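Local coordinates for aminomethyltransferase (PDB 3GIR), which is an aminomethyltransferase of the glycine cleavage T-protein family, with a folate-binding-type domain followed by a C-terminal barrel domain, at residues 39-44 / 243-248; 76-81 / 236-241. All blocks are in the same frame, centred on the assembly; numbering follows the deposited sequence.

Contact 1 (39-44 / 243-248); sequences YELHEK and VEWVGL. With NA (sodium ion), chain B.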
# COMPACT_ATOMS: atom_id res chain seq x y z
N TYR A 39 0.09 9.68 19.28
CA TYR A 39 0.58 11.04 18.97
C TYR A 39 1.64 11.50 19.95
O TYR A 39 2.68 12.01 19.55
CB TYR A 39 -0.57 12.05 18.96
CG TYR A 39 -0.08 13.48 18.86
CD1 TYR A 39 0.28 14.01 17.65
CD2 TYR A 39 0.08 14.26 20.00
CE1 TYR A 39 0.72 15.33 17.50
CE2 TYR A 39 0.57 15.60 19.89
CZ TYR A 39 0.87 16.10 18.62
OH TYR A 39 1.34 17.36 18.46
N GLU A 40 1.40 11.27 21.27
CA GLU A 40 2.40 11.74 22.23
C GLU A 40 3.81 11.13 22.09
O GLU A 40 4.84 11.80 22.34
CB GLU A 40 1.90 11.51 23.68
CG GLU A 40 0.80 12.44 24.07
CD GLU A 40 0.26 12.12 25.50
OE1 GLU A 40 1.01 11.48 26.31
OE2 GLU A 40 -0.90 12.48 25.80
N LEU A 41 3.91 9.84 21.68
CA LEU A 41 5.18 9.24 21.38
C LEU A 41 5.88 9.96 20.23
O LEU A 41 7.12 10.11 20.26
CB LEU A 41 5.09 7.73 21.04
CG LEU A 41 4.66 6.75 22.11
CD1 LEU A 41 4.79 5.27 21.63
CD2 LEU A 41 5.53 7.02 23.39
N HIS A 42 5.11 10.34 19.24
CA HIS A 42 5.68 11.03 18.09
C HIS A 42 6.16 12.41 18.50
O HIS A 42 7.26 12.81 18.08
CB HIS A 42 4.70 11.08 16.91
CG HIS A 42 4.29 9.72 16.49
ND1 HIS A 42 5.22 8.79 16.06
CD2 HIS A 42 3.09 9.09 16.50
CE1 HIS A 42 4.59 7.66 15.76
NE2 HIS A 42 3.31 7.79 16.07
N GLU A 43 5.36 13.12 19.29
CA GLU A 43 5.72 14.44 19.80
C GLU A 43 7.03 14.33 20.60
O GLU A 43 8.00 15.10 20.37
CB GLU A 43 4.54 15.02 20.59
CG GLU A 43 4.35 16.49 20.50
CD GLU A 43 5.29 17.28 21.45
OE1 GLU A 43 5.64 16.71 22.52
OE2 GLU A 43 5.67 18.46 21.12
N LYS A 44 7.11 13.36 21.53
CA LYS A 44 8.35 13.12 22.31
C LYS A 44 9.60 12.80 21.47
O LYS A 44 10.73 13.14 21.80
CB LYS A 44 8.17 11.99 23.38
N VAL A 243 16.14 -0.28 16.00
CA VAL A 243 14.83 0.28 15.59
C VAL A 243 14.82 1.80 15.75
O VAL A 243 15.20 2.35 16.78
CB VAL A 243 13.71 -0.32 16.45
CG1 VAL A 243 12.33 0.18 16.08
CG2 VAL A 243 13.67 -1.86 16.27
N GLU A 244 14.34 2.46 14.69
CA GLU A 244 14.00 3.88 14.76
C GLU A 244 12.63 4.09 14.18
O GLU A 244 12.23 3.37 13.27
CB GLU A 244 15.00 4.72 13.99
CG GLU A 244 16.48 4.57 14.45
CD GLU A 244 16.78 5.23 15.81
OE1 GLU A 244 15.95 5.95 16.39
OE2 GLU A 244 17.89 5.01 16.36
N TRP A 245 11.96 5.14 14.62
CA TRP A 245 10.75 5.61 13.95
C TRP A 245 11.07 6.18 12.54
O TRP A 245 12.13 6.82 12.34
CB TRP A 245 10.14 6.77 14.69
CG TRP A 245 9.36 6.51 15.93
CD1 TRP A 245 9.68 7.03 17.16
CD2 TRP A 245 8.14 5.79 16.09
NE1 TRP A 245 8.75 6.67 18.07
CE2 TRP A 245 7.77 5.91 17.46
CE3 TRP A 245 7.32 5.05 15.26
CZ2 TRP A 245 6.60 5.34 17.98
CZ3 TRP A 245 6.20 4.46 15.77
CH2 TRP A 245 5.84 4.60 17.14
N VAL A 246 10.20 5.82 11.58
CA VAL A 246 10.30 6.29 10.22
C VAL A 246 9.00 7.07 9.91
O VAL A 246 7.89 6.58 10.16
CB VAL A 246 10.54 5.12 9.31
CG1 VAL A 246 10.68 5.61 7.86
CG2 VAL A 246 11.81 4.44 9.75
N GLY A 247 9.12 8.25 9.32
CA GLY A 247 8.02 9.12 8.98
C GLY A 247 7.42 8.85 7.62
O GLY A 247 7.92 8.03 6.84
N LEU A 248 6.32 9.52 7.34
CA LEU A 248 5.61 9.30 6.07
C LEU A 248 6.43 9.64 4.85
O LEU A 248 6.22 9.02 3.78
CB LEU A 248 4.32 10.14 6.07
CG LEU A 248 3.11 9.51 6.78
CD1 LEU A 248 1.89 10.31 6.28
CD2 LEU A 248 2.82 7.90 6.87
NA NA B . 15.89 2.15 19.04
O HOH W 1 8.91 7.87 20.85
O HOH W 2 18.10 2.85 18.15
O HOH W 3 15.60 4.50 19.21
O HOH W 4 17.12 2.26 21.22

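Contact 2 (76-81 / 236-241); sequences AGLFDI and KLLGDS. With NA (sodium ion), chain B.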
# COMPACT_ATOMS: atom_id res chain seq x y z
N ALA A 76 16.00 -1.82 11.03
CA ALA A 76 14.57 -2.04 11.20
C ALA A 76 13.91 -0.68 11.47
O ALA A 76 14.34 0.07 12.35
CB ALA A 76 14.31 -3.00 12.35
N GLY A 77 12.93 -0.34 10.65
CA GLY A 77 12.18 0.89 10.81
C GLY A 77 10.81 0.58 11.37
O GLY A 77 10.18 -0.40 11.00
N LEU A 78 10.37 1.42 12.28
CA LEU A 78 9.06 1.31 12.92
C LEU A 78 8.19 2.46 12.38
O LEU A 78 8.55 3.65 12.44
CB LEU A 78 9.18 1.44 14.46
CG LEU A 78 7.87 1.16 15.23
CD1 LEU A 78 7.37 -0.32 15.05
CD2 LEU A 78 8.12 1.53 16.76
N PHE A 79 7.04 2.11 11.85
CA PHE A 79 6.11 3.03 11.23
C PHE A 79 4.77 2.95 11.95
O PHE A 79 4.20 1.87 12.09
CB PHE A 79 5.84 2.68 9.75
CG PHE A 79 7.05 2.57 8.87
CD1 PHE A 79 7.28 3.50 7.86
CD2 PHE A 79 7.94 1.50 9.01
CE1 PHE A 79 8.39 3.38 7.02
CE2 PHE A 79 9.05 1.44 8.20
CZ PHE A 79 9.27 2.38 7.22
N ASP A 80 4.27 4.11 12.40
CA ASP A 80 2.94 4.16 12.93
C ASP A 80 1.97 4.38 11.78
O ASP A 80 1.88 5.47 11.19
CB ASP A 80 2.79 5.28 13.98
CG ASP A 80 1.46 5.23 14.67
OD1 ASP A 80 0.55 4.47 14.22
OD2 ASP A 80 1.27 6.01 15.66
N ILE A 81 1.21 3.33 11.45
CA ILE A 81 0.26 3.32 10.37
C ILE A 81 -1.17 3.10 10.90
O ILE A 81 -2.03 2.53 10.25
CB ILE A 81 0.68 2.33 9.22
CG1 ILE A 81 0.88 0.96 9.75
CG2 ILE A 81 1.98 2.87 8.55
CD1 ILE A 81 1.06 -0.06 8.58
N LYS A 236 8.54 -0.69 23.73
CA LYS A 236 9.39 -1.91 23.75
C LYS A 236 10.15 -2.14 22.46
O LYS A 236 11.35 -2.47 22.46
CB LYS A 236 8.52 -3.10 24.13
CG LYS A 236 9.21 -4.46 24.11
CD LYS A 236 8.19 -5.52 24.57
CE LYS A 236 8.84 -6.85 24.90
NZ LYS A 236 7.76 -7.84 25.14
N LEU A 237 9.49 -1.97 21.29
CA LEU A 237 10.21 -2.15 20.04
C LEU A 237 11.23 -1.04 19.78
O LEU A 237 12.35 -1.29 19.35
CB LEU A 237 9.21 -2.16 18.88
CG LEU A 237 8.28 -3.31 18.88
CD1 LEU A 237 7.19 -3.09 17.79
CD2 LEU A 237 8.95 -4.62 18.62
N LEU A 238 10.88 0.19 20.08
CA LEU A 238 11.82 1.33 19.92
C LEU A 238 13.05 1.24 20.78
O LEU A 238 14.12 1.73 20.40
CB LEU A 238 11.11 2.59 20.31
CG LEU A 238 10.23 3.21 19.30
CD1 LEU A 238 9.22 4.14 19.99
CD2 LEU A 238 11.22 3.92 18.24
N GLY A 239 12.89 0.60 21.92
CA GLY A 239 13.99 0.36 22.86
C GLY A 239 15.10 -0.48 22.26
O GLY A 239 16.23 -0.44 22.72
N ASP A 240 14.82 -1.22 21.21
CA ASP A 240 15.83 -2.06 20.53
C ASP A 240 16.74 -1.11 19.75
O ASP A 240 16.24 -0.18 19.05
CB ASP A 240 15.14 -3.06 19.58
CG ASP A 240 16.05 -4.09 18.99
OD1 ASP A 240 15.79 -5.33 19.14
OD2 ASP A 240 17.05 -3.71 18.33
N SER A 241 18.05 -1.31 19.86
CA SER A 241 18.98 -0.36 19.25
C SER A 241 18.95 -0.42 17.69
O SER A 241 19.46 0.49 17.05
CB SER A 241 20.40 -0.60 19.79
OG SER A 241 20.81 -1.88 19.31
NA NA B . 15.89 2.15 19.04
O HOH W 4 17.12 2.26 21.22
O HOH W 2 18.10 2.85 18.15
O HOH W 3 15.60 4.50 19.21

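Contact 1 (39-44 / 243-248)
Within the region of the folate-binding domain family, the short helix 39-44 packs against strand 243-245, at one edge of a mixed sheet, and Leu41 and His42 both meet the indole of Trp245 there. The imidazole comes over one face of the indole in an edge-to-face stack, tilted well away from a perpendicular T: the ring planes stand at 57° and the centroid of the His42 ring lies 4.5 Å from that of the six-membered ring of Trp245. His42 leads with CE1, which sits above the indole toward its rim, 3.6 Å from Trp245 CH2. A first torsion of -58° sets His42 CG beside its own backbone N and helps carry the ring tip closer to the strand than the direction of its CB suggests. Leu41 takes the edge of the same indole, with Leu41 CD1 4.1 Å from Trp245 CZ2 and near the ring plane. A water lying in that plane ties the helix to the indole. It donates to Leu41 O at 2.9 Å and accepts from Trp245 NE1 at 3.0 Å, so the buried N-H has a partner. At the start of the strand, Val243 O binds the sodium ion at 2.4 Å. The carboxylate of Glu244 works from the second shell, Glu244 OE2 accepting a hydrogen bond of 2.8 Å from one sodium-bound water and Glu244 OE1 a longer one from another. Around the contact, His42 NE2 is hydrogen-bonded to Asp80 OD2 of the adjoining strand 76-80, and Tyr61 lies almost parallel to the Trp245 ring. Leu41 also touches Arg231, Ala234 and Glu235, so helix 39-44 lies against helix 227-238 as well as strand 243-245.

Contact 2 (76-81 / 236-241)
Leu78 meets Leu237 and Leu238 with its two methyl branches, one for each of two successive leucines of helix 227-238. With Leu78 CG anti to the backbone N (chi1 -172°), the side chain extends from strand 76-80 toward the helix and forks between the two. Leu78 CD1 touches Leu237 CD1 methyl to methyl at 3.9 Å, whereas Leu78 CD2 lies 3.7 Å from Leu238 CG, against the branch point. Both helix leucines run at about a right angle to Leu78. Leu238 CG lies beside its own backbone N at a chi1 of -81°, which brings the branched end of the side chain up to Leu78 CD2. Beyond this apolar patch the chain turns, with Asp240 N bonded to Leu237 O. The turn directs Leu238 O, at 2.3 Å, and Asp240 O, at 2.4 Å, onto the sodium ion. Ser241 O accepts a hydrogen bond from a water bound to that ion, and the Asp240 carboxylate pairs instead with Arg242. Strand 220-225, helix 227-238 and strand 243-245 form a beta-alpha-beta crossover between parallel, non-adjacent strands of one sheet; strands 173-178 and 76-80 lie between them, and Leu78 packs on the connecting helix.

In the fold
Both contacts are buried, though they sit about 20 and 19 Å from the centre of the chain, with their own centres about 9 Å apart. They share one sheet, in which strands 76-80 and 243-245 are parallel neighbours, linked by backbone hydrogen bonds of Leu78 with Glu244 and Val246. Contact 1 mixes aromatic stacking with a bridging water at the sheet's edge; contact 2, one strand further in, joins strand to helix through aliphatic groups alone. Trp245 and Leu238 pack against each other where the two meet. The sodium ion ties them together again: three carbonyl oxygens, one from contact 1 and two from contact 2, and three waters complete its shell.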